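Local coordinates for protein peptidoglycan D,D-transpeptidase FtsI (Yersinia pestis, PDB 6SYN) that acts as a penicillin-binding D,D-transpeptidase that probably cross-links septal peptidoglycan in cell division and is acylated here by an opened penicillin, at residues H122-V126 against E135-K139; F248-T253 against L457-A461; K439-A443 against Y485-A489. One frame throughout, in Å; residues are numbered along the deposited sequence.

Contact 1 (H122-V126 against E135-K139)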
ATOM      1  N   HIS A 122      -2.939   9.456  -0.403  1.00 13.42           N
ATOM      2  CA  HIS A 122      -3.070   8.497  -1.530  1.00 13.62           C
ATOM      3  C   HIS A 122      -4.497   7.930  -1.589  1.00 13.44           C
ATOM      4  O   HIS A 122      -5.022   7.813  -2.711  1.00 14.01           O
ATOM      5  CB  HIS A 122      -1.977   7.427  -1.432  1.00 14.02           C
ATOM      6  CG  HIS A 122      -0.620   7.964  -1.739  1.00 14.43           C
ATOM      7  ND1 HIS A 122      -0.227   8.277  -3.032  1.00 14.61           N
ATOM      8  CD2 HIS A 122       0.422   8.272  -0.937  1.00 14.58           C
ATOM      9  CE1 HIS A 122       1.006   8.740  -3.012  1.00 14.83           C
ATOM     10  NE2 HIS A 122       1.426   8.750  -1.736  1.00 14.74           N
ATOM     11  N   ILE A 123      -5.105   7.623  -0.438  1.00 12.92           N
ATOM     12  CA  ILE A 123      -6.489   7.059  -0.323  1.00 12.70           C
ATOM     13  C   ILE A 123      -7.515   8.110  -0.771  1.00 12.30           C
ATOM     14  O   ILE A 123      -8.380   7.789  -1.596  1.00 12.06           O
ATOM     15  CB  ILE A 123      -6.790   6.606   1.120  1.00 12.70           C
ATOM     16  CG1 ILE A 123      -5.783   5.561   1.610  1.00 12.80           C
ATOM     17  CG2 ILE A 123      -8.231   6.120   1.239  1.00 12.72           C
ATOM     18  CD1 ILE A 123      -6.204   4.820   2.860  1.00 12.87           C
ATOM     19  N   ILE A 124      -7.441   9.306  -0.189  1.00 12.04           N
ATOM     20  CA  ILE A 124      -8.430  10.406  -0.372  1.00 11.95           C
ATOM     21  C   ILE A 124      -8.198  11.036  -1.743  1.00 12.00           C
ATOM     22  O   ILE A 124      -9.156  11.116  -2.528  1.00 12.03           O
ATOM     23  CB  ILE A 124      -8.311  11.454   0.753  1.00 11.74           C
ATOM     24  CG1 ILE A 124      -8.383  10.825   2.148  1.00 11.68           C
ATOM     25  CG2 ILE A 124      -9.350  12.547   0.570  1.00 11.79           C
ATOM     26  CD1 ILE A 124      -9.724  10.222   2.500  1.00 11.61           C
ATOM     27  N   GLY A 125      -6.961  11.464  -1.999  1.00 12.14           N
ATOM     28  CA  GLY A 125      -6.574  12.214  -3.206  1.00 12.48           C
ATOM     29  C   GLY A 125      -6.854  13.694  -3.042  1.00 12.67           C
ATOM     30  O   GLY A 125      -6.927  14.157  -1.891  1.00 12.87           O
ATOM     31  N   VAL A 126      -7.005  14.412  -4.154  1.00 13.04           N
ATOM     32  CA  VAL A 126      -7.241  15.886  -4.168  1.00 13.31           C
ATOM     33  C   VAL A 126      -8.235  16.227  -5.280  1.00 13.64           C
ATOM     34  O   VAL A 126      -8.701  15.300  -5.970  1.00 13.80           O
ATOM     35  CB  VAL A 126      -5.919  16.657  -4.332  1.00 13.21           C
ATOM     36  CG1 VAL A 126      -5.145  16.713  -3.029  1.00 13.12           C
ATOM     37  CG2 VAL A 126      -5.065  16.067  -5.439  1.00 13.29           C
ATOM     38  N   GLU A 135      -8.009  12.325  -8.321  1.00 20.87           N
ATOM     39  CA  GLU A 135      -7.237  11.174  -7.779  1.00 20.71           C
ATOM     40  C   GLU A 135      -7.924  10.603  -6.529  1.00 19.52           C
ATOM     41  O   GLU A 135      -8.633  11.349  -5.821  1.00 18.66           O
ATOM     42  CB  GLU A 135      -5.788  11.605  -7.517  1.00 21.65           C
ATOM     43  CG  GLU A 135      -4.906  10.530  -6.893  1.00 22.66           C
ATOM     44  CD  GLU A 135      -4.590   9.324  -7.768  1.00 23.50           C
ATOM     45  OE1 GLU A 135      -3.980   9.518  -8.844  1.00 24.26           O
ATOM     46  OE2 GLU A 135      -4.940   8.188  -7.365  1.00 23.79           O
ATOM     47  N   GLY A 136      -7.721   9.299  -6.307  1.00 18.59           N
ATOM     48  CA  GLY A 136      -8.188   8.534  -5.138  1.00 17.95           C
ATOM     49  C   GLY A 136      -9.697   8.560  -4.986  1.00 17.35           C
ATOM     50  O   GLY A 136     -10.417   8.671  -6.000  1.00 17.03           O
ATOM     51  N   VAL A 137     -10.151   8.450  -3.740  1.00 16.91           N
ATOM     52  CA  VAL A 137     -11.588   8.472  -3.348  1.00 16.61           C
ATOM     53  C   VAL A 137     -12.228   9.760  -3.877  1.00 16.52           C
ATOM     54  O   VAL A 137     -13.354   9.682  -4.402  1.00 16.68           O
ATOM     55  CB  VAL A 137     -11.733   8.316  -1.822  1.00 16.16           C
ATOM     56  CG1 VAL A 137     -12.870   9.150  -1.259  1.00 16.12           C
ATOM     57  CG2 VAL A 137     -11.888   6.853  -1.438  1.00 15.99           C
ATOM     58  N   GLU A 138     -11.530  10.891  -3.750  1.00 16.40           N
ATOM     59  CA  GLU A 138     -12.016  12.230  -4.184  1.00 16.24           C
ATOM     60  C   GLU A 138     -12.492  12.129  -5.643  1.00 16.19           C
ATOM     61  O   GLU A 138     -13.619  12.582  -5.922  1.00 15.67           O
ATOM     62  CB  GLU A 138     -10.926  13.282  -3.956  1.00 16.09           C
ATOM     63  CG  GLU A 138     -11.452  14.699  -3.815  1.00 16.09           C
ATOM     64  CD  GLU A 138     -12.099  15.038  -2.482  1.00 16.00           C
ATOM     65  OE1 GLU A 138     -13.302  14.770  -2.336  1.00 16.24           O
ATOM     66  OE2 GLU A 138     -11.408  15.589  -1.604  1.00 15.78           O
ATOM     67  N   LYS A 139     -11.702  11.516  -6.529  1.00 16.52           N
ATOM     68  CA  LYS A 139     -12.135  11.222  -7.924  1.00 17.14           C
ATOM     69  C   LYS A 139     -13.178  10.099  -7.900  1.00 17.17           C
ATOM     70  O   LYS A 139     -14.296  10.319  -8.400  1.00 17.11           O
ATOM     71  CB  LYS A 139     -10.977  10.807  -8.839  1.00 17.47           C
ATOM     72  CG  LYS A 139     -11.425  10.076 -10.100  1.00 18.03           C
ATOM     73  CD  LYS A 139     -10.660  10.412 -11.366  1.00 18.67           C
ATOM     74  CE  LYS A 139     -11.574  10.546 -12.570  1.00 18.96           C
ATOM     75  NZ  LYS A 139     -10.814  10.721 -13.831  1.00 19.13           N
TER

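Contact 2 (F248-T253 against L457-A461). With CB9 ((2R,4S)-2-[(1R)-1-{[(2S)-2-carboxy-2-phenylacetyl]amino}-2-oxoethyl]-5,5-dimethyl-1,3-thiazolidine-4-carboxylic acid), chain D.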
ATOM      1  N   PHE A 248       4.111  -6.166  -8.552  1.00 13.22           N
ATOM      2  CA  PHE A 248       5.426  -6.758  -8.200  1.00 13.17           C
ATOM      3  C   PHE A 248       5.333  -8.282  -8.230  1.00 12.77           C
ATOM      4  O   PHE A 248       4.249  -8.828  -7.927  1.00 12.93           O
ATOM      5  CB  PHE A 248       5.854  -6.368  -6.782  1.00 13.35           C
ATOM      6  CG  PHE A 248       6.190  -4.915  -6.567  1.00 13.41           C
ATOM      7  CD1 PHE A 248       7.127  -4.274  -7.362  1.00 13.57           C
ATOM      8  CD2 PHE A 248       5.599  -4.200  -5.538  1.00 13.44           C
ATOM      9  CE1 PHE A 248       7.440  -2.937  -7.153  1.00 13.60           C
ATOM     10  CE2 PHE A 248       5.925  -2.870  -5.321  1.00 13.57           C
ATOM     11  CZ  PHE A 248       6.843  -2.241  -6.129  1.00 13.58           C
ATOM     12  N   GLU A 249       6.455  -8.936  -8.529  1.00 12.24           N
ATOM     13  CA  GLU A 249       6.648 -10.384  -8.265  1.00 12.01           C
ATOM     14  C   GLU A 249       6.599 -10.608  -6.749  1.00 11.74           C
ATOM     15  O   GLU A 249       7.334  -9.970  -5.989  1.00 11.33           O
ATOM     16  CB  GLU A 249       7.927 -10.862  -8.956  1.00 11.96           C
ATOM     17  CG  GLU A 249       7.779 -10.909 -10.466  1.00 12.08           C
ATOM     18  CD  GLU A 249       8.704 -11.867 -11.194  1.00 12.24           C
ATOM     19  OE1 GLU A 249       9.895 -11.530 -11.347  1.00 12.45           O
ATOM     20  OE2 GLU A 249       8.232 -12.947 -11.609  1.00 12.14           O
ATOM     21  N   PRO A 250       5.685 -11.480  -6.256  1.00 11.53           N
ATOM     22  CA  PRO A 250       5.487 -11.679  -4.818  1.00 11.56           C
ATOM     23  C   PRO A 250       6.650 -12.374  -4.094  1.00 11.60           C
ATOM     24  O   PRO A 250       6.762 -12.206  -2.896  1.00 11.53           O
ATOM     25  CB  PRO A 250       4.225 -12.550  -4.721  1.00 11.40           C
ATOM     26  CG  PRO A 250       4.151 -13.247  -6.056  1.00 11.44           C
ATOM     27  CD  PRO A 250       4.739 -12.270  -7.055  1.00 11.49           C
ATOM     28  N   GLY A 251       7.473 -13.129  -4.825  1.00 11.82           N
ATOM     29  CA  GLY A 251       8.637 -13.837  -4.261  1.00 12.13           C
ATOM     30  C   GLY A 251       8.204 -14.818  -3.177  1.00 12.44           C
ATOM     31  O   GLY A 251       7.109 -15.364  -3.245  1.00 12.44           O
ATOM     32  N   SER A 252       9.046 -14.986  -2.151  1.00 13.03           N
ATOM     33  CA  SER A 252       8.864 -16.052  -1.176  1.00 13.17           C
ATOM     34  C   SER A 252       7.603 -15.988  -0.305  1.00 12.89           C
ATOM     35  O   SER A 252       7.315 -16.933   0.425  1.00 12.57           O
ATOM     36  CB  SER A 252      10.142 -16.283  -0.366  1.00 14.76           C
ATOM     37  OG  SER A 252      11.367 -16.594  -1.083  1.00 16.37           O
ATOM     38  N   THR A 253       6.826 -14.898  -0.438  1.00 12.54           N
ATOM     39  CA  THR A 253       5.563 -14.725   0.270  1.00 12.28           C
ATOM     40  C   THR A 253       4.492 -15.716  -0.227  1.00 12.11           C
ATOM     41  O   THR A 253       3.509 -15.910   0.512  1.00 12.23           O
ATOM     42  CB  THR A 253       5.069 -13.274   0.171  1.00 12.19           C
ATOM     43  OG1 THR A 253       4.981 -12.901  -1.204  1.00 12.19           O
ATOM     44  CG2 THR A 253       5.961 -12.294   0.904  1.00 12.14           C
ATOM     45  N   LEU A 457      13.003  -6.189  -3.508  1.00 15.61           N
ATOM     46  CA  LEU A 457      11.756  -5.878  -2.764  1.00 14.18           C
ATOM     47  C   LEU A 457      11.807  -6.589  -1.407  1.00 12.84           C
ATOM     48  O   LEU A 457      11.617  -7.818  -1.382  1.00 12.41           O
ATOM     49  CB  LEU A 457      10.548  -6.372  -3.565  1.00 14.22           C
ATOM     50  CG  LEU A 457      10.374  -5.764  -4.951  1.00 14.26           C
ATOM     51  CD1 LEU A 457       9.316  -6.527  -5.730  1.00 14.28           C
ATOM     52  CD2 LEU A 457      10.009  -4.293  -4.851  1.00 14.27           C
ATOM     53  N   ALA A 458      12.059  -5.843  -0.330  1.00 11.65           N
ATOM     54  CA  ALA A 458      12.024  -6.347   1.061  1.00 10.76           C
ATOM     55  C   ALA A 458      10.559  -6.494   1.477  1.00  9.99           C
ATOM     56  O   ALA A 458       9.865  -5.466   1.599  1.00  9.69           O
ATOM     57  CB  ALA A 458      12.795  -5.437   1.987  1.00 10.68           C
ATOM     58  N   TYR A 459      10.125  -7.743   1.658  1.00  9.35           N
ATOM     59  CA  TYR A 459       8.734  -8.154   1.970  1.00  8.94           C
ATOM     60  C   TYR A 459       8.637  -8.671   3.405  1.00  8.75           C
ATOM     61  O   TYR A 459       9.539  -9.391   3.861  1.00  8.72           O
ATOM     62  CB  TYR A 459       8.297  -9.313   1.074  1.00  8.78           C
ATOM     63  CG  TYR A 459       7.744  -8.964  -0.282  1.00  8.66           C
ATOM     64  CD1 TYR A 459       6.458  -8.471  -0.422  1.00  8.58           C
ATOM     65  CD2 TYR A 459       8.470  -9.214  -1.434  1.00  8.64           C
ATOM     66  CE1 TYR A 459       5.918  -8.201  -1.666  1.00  8.55           C
ATOM     67  CE2 TYR A 459       7.948  -8.943  -2.688  1.00  8.63           C
ATOM     68  CZ  TYR A 459       6.666  -8.436  -2.804  1.00  8.57           C
ATOM     69  OH  TYR A 459       6.138  -8.168  -4.032  1.00  8.60           O
ATOM     70  N   THR A 460       7.535  -8.351   4.079  1.00  8.61           N
ATOM     71  CA  THR A 460       7.012  -9.118   5.237  1.00  8.44           C
ATOM     72  C   THR A 460       5.487  -9.022   5.199  1.00  8.30           C
ATOM     73  O   THR A 460       4.957  -7.898   5.241  1.00  8.23           O
ATOM     74  CB  THR A 460       7.656  -8.666   6.554  1.00  8.49           C
ATOM     75  OG1 THR A 460       8.988  -9.182   6.571  1.00  8.56           O
ATOM     76  CG2 THR A 460       6.919  -9.158   7.780  1.00  8.55           C
ATOM     77  N   ALA A 461       4.828 -10.169   5.060  1.00  8.28           N
ATOM     78  CA  ALA A 461       3.358 -10.323   5.085  1.00  8.31           C
ATOM     79  C   ALA A 461       3.005 -11.235   6.258  1.00  8.36           C
ATOM     80  O   ALA A 461       3.872 -12.042   6.652  1.00  8.47           O
ATOM     81  CB  ALA A 461       2.873 -10.892   3.778  1.00  8.29           C
TER
HETATM   82  C   CB9 D 603      12.288 -15.647  -1.278  1.00 18.06           C
HETATM   83  N   CB9 D 603      14.667 -15.430  -2.049  1.00 19.93           N
HETATM   84  O   CB9 D 603      12.062 -14.463  -1.349  1.00 18.06           O
HETATM   85  CA  CB9 D 603      13.670 -16.280  -1.393  1.00 19.20           C
HETATM   86  CB  CB9 D 603      14.123 -16.826  -0.008  1.00 19.31           C
HETATM   87  CAA CB9 D 603      16.134 -15.820   2.856  1.00 19.03           C
HETATM   88  CAB CB9 D 603      16.726 -14.177   1.075  1.00 19.10           C
HETATM   89  OAD CB9 D 603      14.263 -13.121   2.976  1.00 19.09           O
HETATM   90  OAE CB9 D 603      17.553 -15.117  -5.768  1.00 20.36           O
HETATM   91  OAF CB9 D 603      14.601 -16.645  -3.930  1.00 22.06           O
HETATM   92  OAG CB9 D 603      12.748 -14.662   3.134  1.00 18.60           O
HETATM   93  OAH CB9 D 603      15.535 -14.478  -5.556  1.00 20.37           O
HETATM   94  CAJ CB9 D 603      19.079 -12.623  -1.421  1.00 20.75           C
HETATM   95  CAK CB9 D 603      19.329 -13.976  -1.393  1.00 20.89           C
HETATM   96  CAL CB9 D 603      18.027 -12.138  -2.161  1.00 20.63           C
HETATM   97  CAM CB9 D 603      18.520 -14.847  -2.105  1.00 20.54           C
HETATM   98  CAN CB9 D 603      17.209 -13.008  -2.873  1.00 20.62           C
HETATM   99  NAP CB9 D 603      13.550 -16.098   1.133  1.00 19.14           N
HETATM  100  SAQ CB9 D 603      15.918 -16.664   0.245  1.00 19.72           S
HETATM  101  CAR CB9 D 603      13.712 -14.143   2.606  1.00 19.11           C
HETATM  102  CAS CB9 D 603      16.559 -14.934  -5.116  1.00 20.30           C
HETATM  103  CAT CB9 D 603      15.192 -15.842  -3.209  1.00 20.45           C
HETATM  104  CAU CB9 D 603      17.428 -14.381  -2.826  1.00 20.56           C
HETATM  105  CAX CB9 D 603      14.278 -14.843   1.358  1.00 19.23           C
HETATM  106  CAY CB9 D 603      16.596 -15.367  -3.637  1.00 20.47           C
HETATM  107  CAZ CB9 D 603      15.773 -15.289   1.478  1.00 19.13           C

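Contact 3 (K439-A443 against Y485-A489). With CB9 ((2R,4S)-2-[(1R)-1-{[(2S)-2-carboxy-2-phenylacetyl]amino}-2-oxoethyl]-5,5-dimethyl-1,3-thiazolidine-4-carboxylic acid), chain D.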
ATOM      1  N   LYS A 439       5.335 -14.621   6.860  1.00  9.92           N
ATOM      2  CA  LYS A 439       6.346 -15.125   5.906  1.00  9.75           C
ATOM      3  C   LYS A 439       7.149 -13.920   5.412  1.00  9.83           C
ATOM      4  O   LYS A 439       6.526 -12.927   4.996  1.00  9.84           O
ATOM      5  CB  LYS A 439       5.643 -15.854   4.761  1.00  9.58           C
ATOM      6  CG  LYS A 439       6.568 -16.504   3.745  1.00  9.51           C
ATOM      7  CD  LYS A 439       7.295 -17.713   4.288  1.00  9.41           C
ATOM      8  CE  LYS A 439       8.455 -18.143   3.424  1.00  9.32           C
ATOM      9  NZ  LYS A 439       9.593 -17.207   3.550  1.00  9.32           N
ATOM     10  N   THR A 440       8.476 -13.989   5.480  1.00  9.96           N
ATOM     11  CA  THR A 440       9.377 -12.975   4.881  1.00 10.10           C
ATOM     12  C   THR A 440       9.508 -13.248   3.383  1.00 10.27           C
ATOM     13  O   THR A 440       9.085 -14.325   2.927  1.00 10.33           O
ATOM     14  CB  THR A 440      10.763 -12.978   5.532  1.00 10.08           C
ATOM     15  OG1 THR A 440      11.298 -14.294   5.382  1.00 10.04           O
ATOM     16  CG2 THR A 440      10.725 -12.576   6.990  1.00 10.05           C
ATOM     17  N   GLY A 441      10.091 -12.294   2.665  1.00 10.54           N
ATOM     18  CA  GLY A 441      10.414 -12.403   1.235  1.00 10.78           C
ATOM     19  C   GLY A 441      11.450 -11.365   0.849  1.00 11.14           C
ATOM     20  O   GLY A 441      11.416 -10.246   1.413  1.00 11.02           O
ATOM     21  N   THR A 442      12.368 -11.746  -0.039  1.00 11.54           N
ATOM     22  CA  THR A 442      13.347 -10.850  -0.704  1.00 11.80           C
ATOM     23  C   THR A 442      13.297 -11.180  -2.196  1.00 12.23           C
ATOM     24  O   THR A 442      13.984 -12.137  -2.612  1.00 12.49           O
ATOM     25  CB  THR A 442      14.752 -11.003  -0.100  1.00 11.67           C
ATOM     26  OG1 THR A 442      14.642 -11.130   1.319  1.00 11.47           O
ATOM     27  CG2 THR A 442      15.668  -9.848  -0.443  1.00 11.56           C
ATOM     28  N   ALA A 443      12.456 -10.468  -2.951  1.00 12.69           N
ATOM     29  CA  ALA A 443      12.274 -10.659  -4.408  1.00 13.02           C
ATOM     30  C   ALA A 443      13.372  -9.892  -5.145  1.00 13.50           C
ATOM     31  O   ALA A 443      13.609  -8.720  -4.795  1.00 13.37           O
ATOM     32  CB  ALA A 443      10.899 -10.214  -4.843  1.00 12.90           C
ATOM     33  N   TYR A 485      19.037  -5.636   2.999  1.00 14.47           N
ATOM     34  CA  TYR A 485      18.000  -5.666   1.932  1.00 14.01           C
ATOM     35  C   TYR A 485      16.999  -6.822   2.107  1.00 13.34           C
ATOM     36  O   TYR A 485      15.974  -6.779   1.421  1.00 13.07           O
ATOM     37  CB  TYR A 485      18.673  -5.692   0.557  1.00 14.24           C
ATOM     38  CG  TYR A 485      19.689  -6.789   0.382  1.00 14.54           C
ATOM     39  CD1 TYR A 485      21.013  -6.593   0.743  1.00 14.63           C
ATOM     40  CD2 TYR A 485      19.332  -8.026  -0.131  1.00 14.59           C
ATOM     41  CE1 TYR A 485      21.955  -7.595   0.596  1.00 14.72           C
ATOM     42  CE2 TYR A 485      20.265  -9.038  -0.290  1.00 14.65           C
ATOM     43  CZ  TYR A 485      21.582  -8.821   0.077  1.00 14.75           C
ATOM     44  OH  TYR A 485      22.522  -9.800  -0.057  1.00 15.03           O
ATOM     45  N   TYR A 486      17.258  -7.812   2.971  1.00 13.05           N
ATOM     46  CA  TYR A 486      16.317  -8.930   3.260  1.00 12.88           C
ATOM     47  C   TYR A 486      15.028  -8.388   3.881  1.00 12.61           C
ATOM     48  O   TYR A 486      15.114  -7.447   4.704  1.00 12.71           O
ATOM     49  CB  TYR A 486      16.882  -9.920   4.283  1.00 13.16           C
ATOM     50  CG  TYR A 486      17.899 -10.913   3.779  1.00 13.39           C
ATOM     51  CD1 TYR A 486      18.503 -10.778   2.539  1.00 13.47           C
ATOM     52  CD2 TYR A 486      18.299 -11.971   4.580  1.00 13.42           C
ATOM     53  CE1 TYR A 486      19.454 -11.682   2.098  1.00 13.55           C
ATOM     54  CE2 TYR A 486      19.254 -12.880   4.157  1.00 13.49           C
ATOM     55  CZ  TYR A 486      19.832 -12.737   2.909  1.00 13.65           C
ATOM     56  OH  TYR A 486      20.770 -13.626   2.471  1.00 13.97           O
ATOM     57  N   GLY A 487      13.887  -9.000   3.546  1.00 12.09           N
ATOM     58  CA  GLY A 487      12.587  -8.726   4.187  1.00 11.74           C
ATOM     59  C   GLY A 487      12.662  -8.903   5.696  1.00 11.42           C
ATOM     60  O   GLY A 487      12.079  -8.067   6.420  1.00 11.16           O
ATOM     61  N   GLY A 488      13.372  -9.945   6.149  1.00 11.10           N
ATOM     62  CA  GLY A 488      13.552 -10.294   7.571  1.00 11.03           C
ATOM     63  C   GLY A 488      14.278  -9.204   8.341  1.00 10.93           C
ATOM     64  O   GLY A 488      14.054  -9.090   9.563  1.00 11.05           O
ATOM     65  N   ALA A 489      15.112  -8.428   7.645  1.00 10.72           N
ATOM     66  CA  ALA A 489      16.023  -7.412   8.219  1.00 10.65           C
ATOM     67  C   ALA A 489      15.432  -5.998   8.099  1.00 10.46           C
ATOM     68  O   ALA A 489      15.762  -5.156   8.952  1.00 10.08           O
ATOM     69  CB  ALA A 489      17.353  -7.509   7.514  1.00 10.74           C
TER
HETATM   70  C   CB9 D 603      12.288 -15.647  -1.278  1.00 18.06           C
HETATM   71  N   CB9 D 603      14.667 -15.430  -2.049  1.00 19.93           N
HETATM   72  O   CB9 D 603      12.062 -14.463  -1.349  1.00 18.06           O
HETATM   73  CA  CB9 D 603      13.670 -16.280  -1.393  1.00 19.20           C
HETATM   74  CB  CB9 D 603      14.123 -16.826  -0.008  1.00 19.31           C
HETATM   75  CAA CB9 D 603      16.134 -15.820   2.856  1.00 19.03           C
HETATM   76  CAB CB9 D 603      16.726 -14.177   1.075  1.00 19.10           C
HETATM   77  OAD CB9 D 603      14.263 -13.121   2.976  1.00 19.09           O
HETATM   78  OAE CB9 D 603      17.553 -15.117  -5.768  1.00 20.36           O
HETATM   79  OAF CB9 D 603      14.601 -16.645  -3.930  1.00 22.06           O
HETATM   80  OAG CB9 D 603      12.748 -14.662   3.134  1.00 18.60           O
HETATM   81  OAH CB9 D 603      15.535 -14.478  -5.556  1.00 20.37           O
HETATM   82  CAJ CB9 D 603      19.079 -12.623  -1.421  1.00 20.75           C
HETATM   83  CAK CB9 D 603      19.329 -13.976  -1.393  1.00 20.89           C
HETATM   84  CAL CB9 D 603      18.027 -12.138  -2.161  1.00 20.63           C
HETATM   85  CAM CB9 D 603      18.520 -14.847  -2.105  1.00 20.54           C
HETATM   86  CAN CB9 D 603      17.209 -13.008  -2.873  1.00 20.62           C
HETATM   87  NAP CB9 D 603      13.550 -16.098   1.133  1.00 19.14           N
HETATM   88  SAQ CB9 D 603      15.918 -16.664   0.245  1.00 19.72           S
HETATM   89  CAR CB9 D 603      13.712 -14.143   2.606  1.00 19.11           C
HETATM   90  CAS CB9 D 603      16.559 -14.934  -5.116  1.00 20.30           C
HETATM   91  CAT CB9 D 603      15.192 -15.842  -3.209  1.00 20.45           C
HETATM   92  CAU CB9 D 603      17.428 -14.381  -2.826  1.00 20.56           C
HETATM   93  CAX CB9 D 603      14.278 -14.843   1.358  1.00 19.23           C
HETATM   94  CAY CB9 D 603      16.596 -15.367  -3.637  1.00 20.47           C
HETATM   95  CAZ CB9 D 603      15.773 -15.289   1.478  1.00 19.13           C

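Contact 1 (H122-V126 against E135-K139)
E138 lies alongside the backbone of I124 to V126, its CG 3.5 Å from V126 O and its CB against the oxygen of I124. CG is anti to the backbone N (chi1 -156°), and a further bend at chi2 carries the carboxylate past the touching backbone. There OE1 forms a salt bridge with R16, while OE2 meets R112 and the hydroxyl of Y114, so both oxygens of this buried acid are gripped. V137 sits beside it, with CB 3.4 Å from I123 O and CG2 reaching the same oxygen. The polar join is made by the backbone. V137 N donates to I123 O at 2.9 Å with an N-H...O angle of 168°, and E138 N donates to I124 O at 2.7 Å, nearly along the C=O axis. Two carbonyls at the end of helix 121-124 are thus satisfied by amides at the beginning of the next helix. Glycines allow the close approach: G125, which leaves the helix with positive phi, brings its CA 3.4 Å from E135 O, and G136 brings its CA 3.6 Å from I123 O. I124 packs on I19, L27 and A28, and V137 also touches I19, which seats the pair on strands 19-20 and 26-38. H122 and I123 touch N222 and M220 of strand 217-223, in the transpeptidase region. The arrangement is an end-to-start packing of two short helices joined by a loop, within the N-terminal pedestal of a class B penicillin-binding protein.

Contact 2 (F248-T253 against L457-A461)
Y459 reaches across to E249, its OH donating to E249 O at 2.9 Å from well above the carbonyl plane. The next carbonyl, P250 O, stands over one face of the same ring, 3.5 Å from CE2 and toward the rim. F248 brings its CB within 3.3 Å of the Y459 hydroxyl, and its ring receives L457: CD2 is 3.9 Å from the F248 ring centroid in a CH-pi contact over the face, while L457 CD1 lies near CG and CD1 of F248. At the other end T253 sets CG2 3.8 Å from Y459 CB, the two side chains crossing at about a right angle. With chi1 of 55°, T253 OG1 turns back to donate to P250 O at 2.6 Å, which ties down the turn before the helix. Farther out, the E249 carboxylate is held by G365 N and the hydroxyl of Y452, and L373 of helix 370-381 packs against both T253 and Y459. The frame flanks S252 and is consistent with fixing its loop; S252 OG is bonded covalently to C of the opened penicillin at 1.3 Å, S252 N makes a weak hydrogen bond to the acyl oxygen O, and K255 NZ lies by OG. This is the SxxK nucleophile of a penicillin-binding protein, set at a helix start against the central sheet, with S252 N, as in related enzymes, placed as one donor of the oxyanion hole.

Contact 3 (K439-A443 against Y485-A489)
T442 fits against the start of helix 487-490, where G487 N donates to its OG1 at 3.2 Å with an N-H...O angle of 162°. This is the tight, buried part of the contact. G487 CA approaches G441 O to 3.4 Å in a CA-H...O contact; G487 has no side chain, which lets its CA come this close to the strand carbonyl. T440 completes it with CG2 3.7 Å from G488 CA. The looser, partly exposed side is formed by Y485 and Y486. T442 CG2 touches the Y485 backbone oxygen and the edge of its ring, but the two rings mainly border the ligand: Y485 presents its edge to the phenyl carbon CAJ, and Y486 lays one face against the methyl CAB, which stands 3.8 Å above the ring plane, offset toward the rim. Y456 stacks on Y485 from outside the two segments, and V289 touches Y486. The threonines divide the thiazolidine carboxylate between them. T440 OG1 donates to CB9 OAG at 2.7 Å and T442 OG1 to CB9 OAD at 2.6 Å. A chi1 of -40° turns T442 OG1 so that one oxygen can give its proton to the carboxylate while accepting from G487 N. T442 N donates to the acyl oxygen O at 3.0 Å, consistent with the second donor of the oxyanion hole. K439 NZ bonds T440 O and S304 OG, and K439 also packs against S252 and K255, the serine and lysine of the SxxK pattern. The chemistry is that of a K(T/S)G-type strand: hydroxyls read the carboxylate and a backbone amide would polarise the ester carbonyl, while G487 N orients T442 and probably makes it a better donor to the anion.

How the contacts relate
Contact 1 stands apart, its centre about 26 Å from that of contact 2 and about 31 Å from that of contact 3, in the dimerisation-domain range, and it touches no ligand. Contacts 2 and 3 share the transpeptidase sheet: strands 455-464 and 437-446 are neighbours, Y459 N probably bonds G441 O at 2.8 Å, and both contacts reach the bound penicillin. Contacts 1 and 2 are buried, whereas contact 3 is partly exposed along its tyrosines. Backbone amides and carbonyls join the helices of contact 1, contact 2 mixes aromatic and aliphatic packing with one tyrosine-to-carbonyl bond, and contact 3 turns hydroxyls toward an anion.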